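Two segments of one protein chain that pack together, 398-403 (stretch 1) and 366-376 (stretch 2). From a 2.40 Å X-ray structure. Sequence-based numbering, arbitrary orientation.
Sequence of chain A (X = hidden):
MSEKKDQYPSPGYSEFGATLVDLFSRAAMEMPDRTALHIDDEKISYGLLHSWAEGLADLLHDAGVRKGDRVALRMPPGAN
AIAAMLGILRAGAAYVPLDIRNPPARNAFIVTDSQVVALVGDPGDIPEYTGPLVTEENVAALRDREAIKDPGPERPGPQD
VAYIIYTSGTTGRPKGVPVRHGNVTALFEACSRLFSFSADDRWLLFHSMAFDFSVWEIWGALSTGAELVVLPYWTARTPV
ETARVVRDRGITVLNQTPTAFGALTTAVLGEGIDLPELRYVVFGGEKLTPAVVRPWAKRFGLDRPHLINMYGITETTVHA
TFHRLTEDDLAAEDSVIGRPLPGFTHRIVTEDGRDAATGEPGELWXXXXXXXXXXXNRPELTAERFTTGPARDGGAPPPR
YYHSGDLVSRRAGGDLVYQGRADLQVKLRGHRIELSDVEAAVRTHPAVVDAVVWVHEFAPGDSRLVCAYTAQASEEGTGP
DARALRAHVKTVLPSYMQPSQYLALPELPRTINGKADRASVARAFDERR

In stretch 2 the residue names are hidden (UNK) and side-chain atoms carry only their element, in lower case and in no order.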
# COMPACT_ATOMS: atom_id res chain seq x y z
N PRO A 398 7.88 -3.81 -28.81
CA PRO A 398 7.22 -2.74 -28.04
C PRO A 398 7.02 -3.12 -26.56
O PRO A 398 6.76 -4.28 -26.25
CB PRO A 398 5.87 -2.59 -28.75
CG PRO A 398 5.57 -3.97 -29.25
CD PRO A 398 6.91 -4.64 -29.54
N PRO A 399 7.13 -2.14 -25.66
CA PRO A 399 6.95 -2.53 -24.26
C PRO A 399 5.48 -2.81 -23.94
O PRO A 399 4.59 -2.37 -24.68
CB PRO A 399 7.45 -1.31 -23.48
CG PRO A 399 8.03 -0.38 -24.48
CD PRO A 399 7.39 -0.69 -25.79
N ARG A 400 5.26 -3.55 -22.87
CA ARG A 400 3.92 -3.79 -22.33
C ARG A 400 3.67 -2.73 -21.25
O ARG A 400 4.37 -2.71 -20.23
CB ARG A 400 3.82 -5.21 -21.77
CG ARG A 400 2.43 -5.65 -21.38
CD ARG A 400 2.36 -7.15 -21.12
NE ARG A 400 1.23 -7.46 -20.25
CZ ARG A 400 1.29 -7.52 -18.93
NH1 ARG A 400 2.43 -7.32 -18.28
NH2 ARG A 400 0.19 -7.80 -18.24
N TYR A 401 2.72 -1.83 -21.48
CA TYR A 401 2.53 -0.68 -20.59
C TYR A 401 1.32 -0.89 -19.67
O TYR A 401 0.28 -1.32 -20.14
CB TYR A 401 2.32 0.61 -21.41
CG TYR A 401 3.57 1.21 -22.00
CD1 TYR A 401 4.49 1.91 -21.20
CD2 TYR A 401 3.84 1.10 -23.37
CE1 TYR A 401 5.65 2.45 -21.74
CE2 TYR A 401 5.00 1.64 -23.92
CZ TYR A 401 5.89 2.32 -23.12
OH TYR A 401 7.03 2.86 -23.68
N TYR A 402 1.46 -0.59 -18.39
CA TYR A 402 0.29 -0.50 -17.51
C TYR A 402 -0.15 0.95 -17.39
O TYR A 402 0.64 1.86 -17.07
CB TYR A 402 0.54 -1.08 -16.11
CG TYR A 402 -0.62 -0.78 -15.16
CD1 TYR A 402 -1.82 -1.46 -15.27
CD2 TYR A 402 -0.51 0.20 -14.18
CE1 TYR A 402 -2.88 -1.20 -14.44
CE2 TYR A 402 -1.58 0.47 -13.33
CZ TYR A 402 -2.76 -0.24 -13.47
OH TYR A 402 -3.83 -0.01 -12.64
N HIS A 403 -1.44 1.17 -17.62
CA HIS A 403 -1.98 2.51 -17.55
C HIS A 403 -2.41 2.77 -16.12
O HIS A 403 -3.34 2.14 -15.62
CB HIS A 403 -3.14 2.67 -18.54
CG HIS A 403 -2.81 2.26 -19.95
ND1 HIS A 403 -3.74 2.27 -20.97
CD2 HIS A 403 -1.65 1.83 -20.51
CE1 HIS A 403 -3.17 1.86 -22.09
NE2 HIS A 403 -1.91 1.59 -21.84
N UNK A 366 3.50 2.66 -17.48
CA UNK A 366 4.70 2.00 -16.95
C UNK A 366 4.97 0.61 -17.56
O UNK A 366 4.08 -0.24 -17.64
c UNK A 366 4.18 2.74 -13.07
c UNK A 366 5.76 3.98 -14.57
c UNK A 366 4.49 3.12 -14.52
c UNK A 366 4.62 1.88 -15.41
N UNK A 367 6.21 0.39 -17.98
CA UNK A 367 6.63 -0.91 -18.50
C UNK A 367 7.86 -1.40 -17.75
O UNK A 367 8.66 -0.59 -17.27
c UNK A 367 6.92 -0.82 -19.96
N UNK A 368 8.03 -2.72 -17.68
CA UNK A 368 9.20 -3.30 -17.03
C UNK A 368 8.92 -4.59 -16.27
O UNK A 368 7.79 -5.06 -16.23
N UNK A 369 9.96 -5.16 -15.64
CA UNK A 369 9.84 -6.46 -14.95
C UNK A 369 9.02 -6.44 -13.66
O UNK A 369 8.71 -7.52 -13.15
c UNK A 369 11.30 -6.82 -14.67
c UNK A 369 11.99 -5.48 -14.54
c UNK A 369 11.32 -4.59 -15.55
N UNK A 370 8.67 -5.27 -13.12
CA UNK A 370 7.79 -5.21 -11.95
C UNK A 370 6.31 -5.17 -12.31
O UNK A 370 5.44 -5.32 -11.45
c UNK A 370 9.34 -4.09 -10.21
c UNK A 370 9.65 -2.76 -9.51
n UNK A 370 8.66 -2.23 -8.78
c UNK A 370 8.10 -3.99 -11.08
o UNK A 370 10.77 -2.22 -9.63
N UNK A 371 6.00 -4.92 -13.58
CA UNK A 371 4.61 -4.87 -13.99
C UNK A 371 3.95 -6.28 -13.97
O UNK A 371 4.41 -7.21 -14.65
c UNK A 371 4.44 -4.23 -15.39
c UNK A 371 5.09 -2.82 -15.44
c UNK A 371 2.97 -4.16 -15.77
N UNK A 372 2.88 -6.41 -13.19
CA UNK A 372 2.06 -7.63 -13.15
C UNK A 372 1.53 -8.13 -14.48
O UNK A 372 1.51 -7.41 -15.46
c UNK A 372 0.87 -7.42 -12.21
o UNK A 372 -0.17 -6.73 -12.86
N UNK A 373 1.07 -9.38 -14.51
CA UNK A 373 0.59 -9.97 -15.75
C UNK A 373 -0.90 -9.72 -15.98
O UNK A 373 -1.52 -10.45 -16.74
c UNK A 373 3.13 -11.46 -16.94
c UNK A 373 2.32 -11.87 -15.71
o UNK A 373 2.62 -10.69 -17.79
o UNK A 373 4.31 -11.89 -17.03
c UNK A 373 0.85 -11.48 -15.76
N UNK A 374 -1.47 -8.72 -15.33
CA UNK A 374 -2.87 -8.39 -15.50
C UNK A 374 -3.74 -8.88 -14.36
O UNK A 374 -3.29 -9.64 -13.51
N UNK A 375 -5.00 -8.46 -14.35
CA UNK A 375 -5.92 -8.84 -13.28
C UNK A 375 -6.29 -10.30 -13.36
O UNK A 375 -6.17 -10.93 -14.42
c UNK A 375 -6.43 -6.02 -11.93
c UNK A 375 -6.63 -4.30 -14.07
o UNK A 375 -5.92 -2.54 -12.69
c UNK A 375 -6.86 -6.51 -13.15
c UNK A 375 -6.11 -4.70 -11.77
c UNK A 375 -6.22 -3.85 -12.84
c UNK A 375 -7.18 -7.97 -13.32
c UNK A 375 -6.95 -5.63 -14.22
N UNK A 376 -6.71 -10.83 -12.22
CA UNK A 376 -7.28 -12.16 -12.14
C UNK A 376 -8.77 -12.14 -12.52
O UNK A 376 -9.55 -11.38 -11.93
c UNK A 376 -8.18 -14.21 -9.02
c UNK A 376 -6.61 -15.17 -10.75
c UNK A 376 -7.10 -12.73 -10.73
c UNK A 376 -7.68 -14.12 -10.46
O HOH W 1 5.99 -4.55 -18.90

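Position 366 carries four side-chain carbons, forked at the second. Its backbone forms an antiparallel hydrogen-bonded pair with Tyr402: 366 N donates to Tyr402 O at 3.0 Å, and Tyr402 N donates to 366 O at 2.7 Å. The side chains of 366 and Tyr402 lie on the same face of the sheet. The fork at the second carbon is that of leucine, Leu366.

Position 367 has a single side-chain carbon. The CA-to-CB bond points toward stretch 1. The CB of 367 lies 3.6 Å from Pro399 CB, 3.2 Å from Arg400 O and 3.9 Å from Tyr401 CD1. It also makes an off-centre CH-pi contact with the Tyr401 ring, the CB of 367 being 4.3 Å from the centroid. With one carbon, it is alanine, Ala367.

Position 368 has no side-chain atoms. Its phi/psi of 144/-179 would jam a CB against the preceding carbonyl oxygen, which calls for glycine. The backbone leaves the strand here. Water 1 bridges the two backbones: 368 N donates to it at 3.0 Å, and it donates to Arg400 O at 2.8 Å. The residue is Gly368.

Position 369 has three carbons that close a ring onto the backbone nitrogen. It does not touch stretch 1. This is Pro369.

Position 370 has three carbons, the third bearing one oxygen and one nitrogen. It too stays out of reach of stretch 1. The end group is an amide, so this is Gln370. Its nitrogen, NE2, is hydrogen-bonded elsewhere in the structure.

Position 371 has one carbon bearing two more. A terminal carbon of the fork lies 3.9 Å from Tyr402 CB and 4.1 Å from Arg400 NH1. The beta branch is that of valine, Val371. It closes a type I turn that starts at Gly368, with Val371 N donating to Gly368 O at 3.2 Å. The turn brings the chain back to stretch 1.

Position 372 has one carbon and then one oxygen. Its carbonyl does the work across the contact. The backbone O of 372 accepts from Arg400 NH1 at 3.0 Å and from Arg400 NH2 at 3.1 Å. It is Ser372.

Position 373 has three carbons, the third bearing two oxygens. One oxygen of 373 lies over one face of the guanidinium, 3.4 Å from Arg400 NH1. This is a salt bridge of charges alone, since no N-H points at the oxygen. Such a carboxylate on this chain length is glutamate, Glu373, and the oxygen is OE1.

Position 374 has no side chain. Its phi/psi of 102/171 again calls for glycine, Gly374. Gly374 N makes a weak hydrogen bond to Ser372 OG at 3.4 Å.

Position 375 has one carbon and then a six-carbon ring bearing an oxygen. That oxygen of 375 lies at the edge of the Tyr402 ring, 3.3 Å from Tyr402 OH. It is Tyr375.

Position 376 has four carbons forked at the second. It makes no contact with stretch 1. It is Leu376.

The contact thus has two anchors. The strand pairing of Leu366 and Tyr402 sets the register, with Ala367 packed beside it. Beyond the turn, extended Arg400 grips Ser372 O and meets the charge of Glu373.

Stretch 2, residues 366-376: LAGPQVSEGYL
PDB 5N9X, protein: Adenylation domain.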